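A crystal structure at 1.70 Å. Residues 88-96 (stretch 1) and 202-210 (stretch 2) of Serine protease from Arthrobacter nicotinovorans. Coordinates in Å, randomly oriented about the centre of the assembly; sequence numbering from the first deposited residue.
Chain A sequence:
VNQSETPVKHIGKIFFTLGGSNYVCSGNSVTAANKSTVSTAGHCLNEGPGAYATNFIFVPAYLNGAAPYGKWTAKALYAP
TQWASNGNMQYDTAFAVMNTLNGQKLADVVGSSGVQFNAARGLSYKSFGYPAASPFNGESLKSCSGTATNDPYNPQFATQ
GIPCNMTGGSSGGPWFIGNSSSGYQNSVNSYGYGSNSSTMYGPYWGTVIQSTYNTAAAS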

# COMPACT_ATOMS: atom_id res chain seq x y z
N ASN A 88 -8.25 -14.06 1.06
CA ASN A 88 -9.47 -13.35 1.44
C ASN A 88 -9.30 -11.83 1.27
O ASN A 88 -8.51 -11.21 1.99
N MET A 89 -10.05 -11.25 0.33
CA MET A 89 -9.95 -9.82 0.02
C MET A 89 -10.26 -8.90 1.20
O MET A 89 -9.82 -7.74 1.21
N GLN A 90 -10.99 -9.40 2.19
CA GLN A 90 -11.27 -8.61 3.39
C GLN A 90 -9.98 -8.18 4.09
O GLN A 90 -9.94 -7.13 4.74
N TYR A 91 -8.95 -9.01 3.95
CA TYR A 91 -7.70 -8.81 4.67
C TYR A 91 -6.52 -8.56 3.72
O TYR A 91 -5.40 -9.00 3.99
N ASP A 92 -6.78 -7.84 2.63
CA ASP A 92 -5.75 -7.55 1.63
C ASP A 92 -4.87 -6.37 2.07
O ASP A 92 -4.92 -5.28 1.49
N THR A 93 -4.07 -6.60 3.10
CA THR A 93 -3.04 -5.66 3.53
C THR A 93 -1.89 -6.49 4.07
O THR A 93 -2.10 -7.55 4.65
N ALA A 94 -0.68 -5.99 3.85
CA ALA A 94 0.51 -6.66 4.35
C ALA A 94 1.61 -5.64 4.61
O ALA A 94 1.51 -4.48 4.22
N PHE A 95 2.66 -6.09 5.30
CA PHE A 95 3.74 -5.21 5.68
C PHE A 95 5.06 -5.87 5.35
O PHE A 95 5.29 -7.03 5.67
N ALA A 96 5.91 -5.11 4.68
CA ALA A 96 7.24 -5.58 4.35
C ALA A 96 8.22 -4.93 5.32
O ALA A 96 8.05 -3.77 5.71
N GLY A 202 -10.55 -0.24 -0.62
CA GLY A 202 -9.50 -0.61 0.33
C GLY A 202 -10.09 -1.33 1.52
O GLY A 202 -11.21 -1.03 1.94
N PRO A 203 -9.33 -2.28 2.10
CA PRO A 203 -9.86 -3.05 3.22
C PRO A 203 -9.96 -2.25 4.52
O PRO A 203 -9.23 -1.27 4.72
N TYR A 204 -10.88 -2.67 5.38
CA TYR A 204 -11.01 -2.07 6.70
C TYR A 204 -9.81 -2.48 7.55
O TYR A 204 -9.49 -3.67 7.65
N TRP A 205 -9.15 -1.50 8.14
CA TRP A 205 -8.00 -1.78 9.00
C TRP A 205 -8.45 -2.10 10.42
O TRP A 205 -8.58 -1.22 11.27
N GLY A 206 -8.69 -3.39 10.65
CA GLY A 206 -9.20 -3.87 11.93
C GLY A 206 -8.18 -4.67 12.71
O GLY A 206 -6.98 -4.53 12.52
N THR A 207 -8.67 -5.53 13.61
CA THR A 207 -7.80 -6.25 14.53
C THR A 207 -6.87 -7.26 13.85
O THR A 207 -5.75 -7.46 14.30
N VAL A 208 -7.34 -7.89 12.78
CA VAL A 208 -6.53 -8.89 12.06
C VAL A 208 -5.32 -8.21 11.40
O VAL A 208 -4.18 -8.64 11.58
N ILE A 209 -5.58 -7.14 10.66
CA ILE A 209 -4.52 -6.38 10.01
C ILE A 209 -3.60 -5.72 11.05
O ILE A 209 -2.38 -5.67 10.87
N GLN A 210 -4.19 -5.24 12.15
CA GLN A 210 -3.41 -4.68 13.26
C GLN A 210 -2.41 -5.69 13.82
O GLN A 210 -1.26 -5.35 14.07

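The two stretches lie more than a hundred residues apart in sequence, yet they bury 435 Å² between them, and their backbones come nearest at Gln 90 and Pro 203, whose CA atoms are 5.7 Å apart. The side chains that point directly across are Thr 93 from the first stretch and Pro 203, Val 208 and Ile 209 from the second. Tyr 91, Phe 95 and Trp 205 leave the backbone sideways and reach the contact with the ends of their rings.

One direct hydrogen bond joins the stretches. Trp 205, with chi1 at -89° and chi2 at 22°, brings its indole NE1 to within 3.0 Å of Thr 93 OG1, which lies at the edge of the indole, near its plane, where the N-H can point at it. Thr 93 is in the m rotamer, and its OG1 in turn donates a weak hydrogen bond to Asp 92 O at 3.0 Å. The hydroxyl thus accepts from one stretch and donates within its own, a thrifty way to keep a buried polar group satisfied.

Pro 203 and Ile 209 pack beside this bond, and other apolar contacts lie farther along the stretches. Pro 203, its ring C-gamma endo, sets CG 3.2 Å from Thr 93 OG1 and 3.4 Å from Asp 92 O, while its CB lies 3.4 Å from Gln 90 O; the ring fits against backbone oxygens as much as against side chains. Ile 209 (m, t), which has the largest area covered by the opposing stretch, sends CD1 to 3.7 Å from Thr 93 OG1 and 4.2 Å from Tyr 91 CA. Its other branch faces Phe 95, with CG2 4.1 Å from Phe 95 CE2. Val 208, chi1 t, presents CB to Tyr 91 CE1 at 3.6 Å, and the m rotamer of Tyr 91 carries its ring to that meeting.

Phe 95, also m at chi1, meets Trp 205 obliquely: the Phe 95 ring and the six-membered ring of Trp 205 have centroids 5.9 Å apart and planes at 58°, with Phe 95 CZ 4.2 Å from Trp 205 CH2. The indole therefore does two jobs, hydrogen bonding through its nitrogen and packing through its carbons.

Two waters complete the polar contacts, both donating to the same carbonyl of the first stretch. Water 1 donates to Gln 90 O and accepts from Tyr 204 N, each at 2.8 Å; water 2 donates to Gln 90 O at 2.9 Å and to Tyr 204 O at 2.7 Å. The CA-to-CB bond of Gln 90 points away from the second stretch, and it is the backbone oxygen that takes part in both bridges.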

# COMPACT_ATOMS: atom_id res chain seq x y z
CB ASN A 88 -9.85 -13.69 2.89
CG ASN A 88 -11.21 -13.16 3.28
OD1 ASN A 88 -11.74 -12.23 2.67
ND2 ASN A 88 -11.79 -13.76 4.33
CB MET A 89 -10.82 -9.44 -1.19
CG MET A 89 -10.35 -10.01 -2.53
SD MET A 89 -8.69 -9.51 -3.03
CE MET A 89 -8.93 -7.78 -3.40
CB GLN A 90 -12.15 -9.38 4.38
CG GLN A 90 -12.30 -8.67 5.72
CD GLN A 90 -13.49 -9.14 6.54
OE1 GLN A 90 -14.25 -10.02 6.12
NE2 GLN A 90 -13.66 -8.54 7.71
CB TYR A 91 -7.44 -10.00 5.60
CG TYR A 91 -8.60 -10.32 6.53
CD1 TYR A 91 -8.83 -9.57 7.68
CD2 TYR A 91 -9.47 -11.37 6.24
CE1 TYR A 91 -9.89 -9.86 8.53
CE2 TYR A 91 -10.54 -11.68 7.09
CZ TYR A 91 -10.74 -10.91 8.23
OH TYR A 91 -11.79 -11.21 9.08
CB ASP A 92 -6.39 -7.29 0.25
CG ASP A 92 -5.36 -7.22 -0.87
OD1 ASP A 92 -4.21 -7.67 -0.67
OD2 ASP A 92 -5.71 -6.71 -1.96
CB THR A 93 -3.55 -4.68 4.61
OG1 THR A 93 -4.57 -3.85 4.06
CG2 THR A 93 -2.43 -3.79 5.13
CB ALA A 94 0.97 -7.72 3.36
CB PHE A 95 3.65 -4.85 7.17
CG PHE A 95 2.36 -4.19 7.54
CD1 PHE A 95 2.24 -2.81 7.49
CD2 PHE A 95 1.25 -4.96 7.89
CE1 PHE A 95 1.03 -2.19 7.81
CE2 PHE A 95 0.04 -4.35 8.21
CZ PHE A 95 -0.07 -2.96 8.17
CB ALA A 96 7.57 -5.21 2.92
CB PRO A 203 -8.82 -4.16 3.40
CG PRO A 203 -7.56 -3.57 2.89
CD PRO A 203 -7.98 -2.72 1.73
CB TYR A 204 -12.31 -2.53 7.37
CG TYR A 204 -12.45 -1.96 8.75
CD1 TYR A 204 -12.85 -0.63 8.94
CD2 TYR A 204 -12.17 -2.73 9.88
CE1 TYR A 204 -12.97 -0.09 10.21
CE2 TYR A 204 -12.29 -2.20 11.16
CZ TYR A 204 -12.69 -0.88 11.32
OH TYR A 204 -12.81 -0.35 12.58
CB TRP A 205 -6.98 -0.65 8.94
CG TRP A 205 -5.98 -0.84 7.83
CD1 TRP A 205 -6.13 -1.61 6.70
CD2 TRP A 205 -4.67 -0.26 7.74
NE1 TRP A 205 -5.00 -1.54 5.93
CE2 TRP A 205 -4.09 -0.71 6.54
CE3 TRP A 205 -3.94 0.61 8.56
CZ2 TRP A 205 -2.80 -0.34 6.14
CZ3 TRP A 205 -2.66 0.98 8.16
CH2 TRP A 205 -2.10 0.51 6.96
CB THR A 207 -8.60 -6.96 15.63
OG1 THR A 207 -9.67 -7.71 15.04
CG2 THR A 207 -9.17 -5.94 16.61
CB VAL A 208 -7.37 -9.68 11.03
CG1 VAL A 208 -6.49 -10.59 10.18
CG2 VAL A 208 -8.47 -10.50 11.74
CB ILE A 209 -5.11 -5.39 8.96
CG1 ILE A 209 -5.72 -6.19 7.80
CG2 ILE A 209 -4.04 -4.41 8.47
CD1 ILE A 209 -6.57 -5.38 6.81
CB GLN A 210 -4.34 -4.20 14.38
CG GLN A 210 -3.60 -3.54 15.54
CD GLN A 210 -4.54 -3.05 16.61
OE1 GLN A 210 -5.60 -3.63 16.84
NE2 GLN A 210 -4.16 -1.96 17.27
O HOH W 1 -11.91 -5.18 4.82
O HOH W 2 -9.75 -6.33 7.49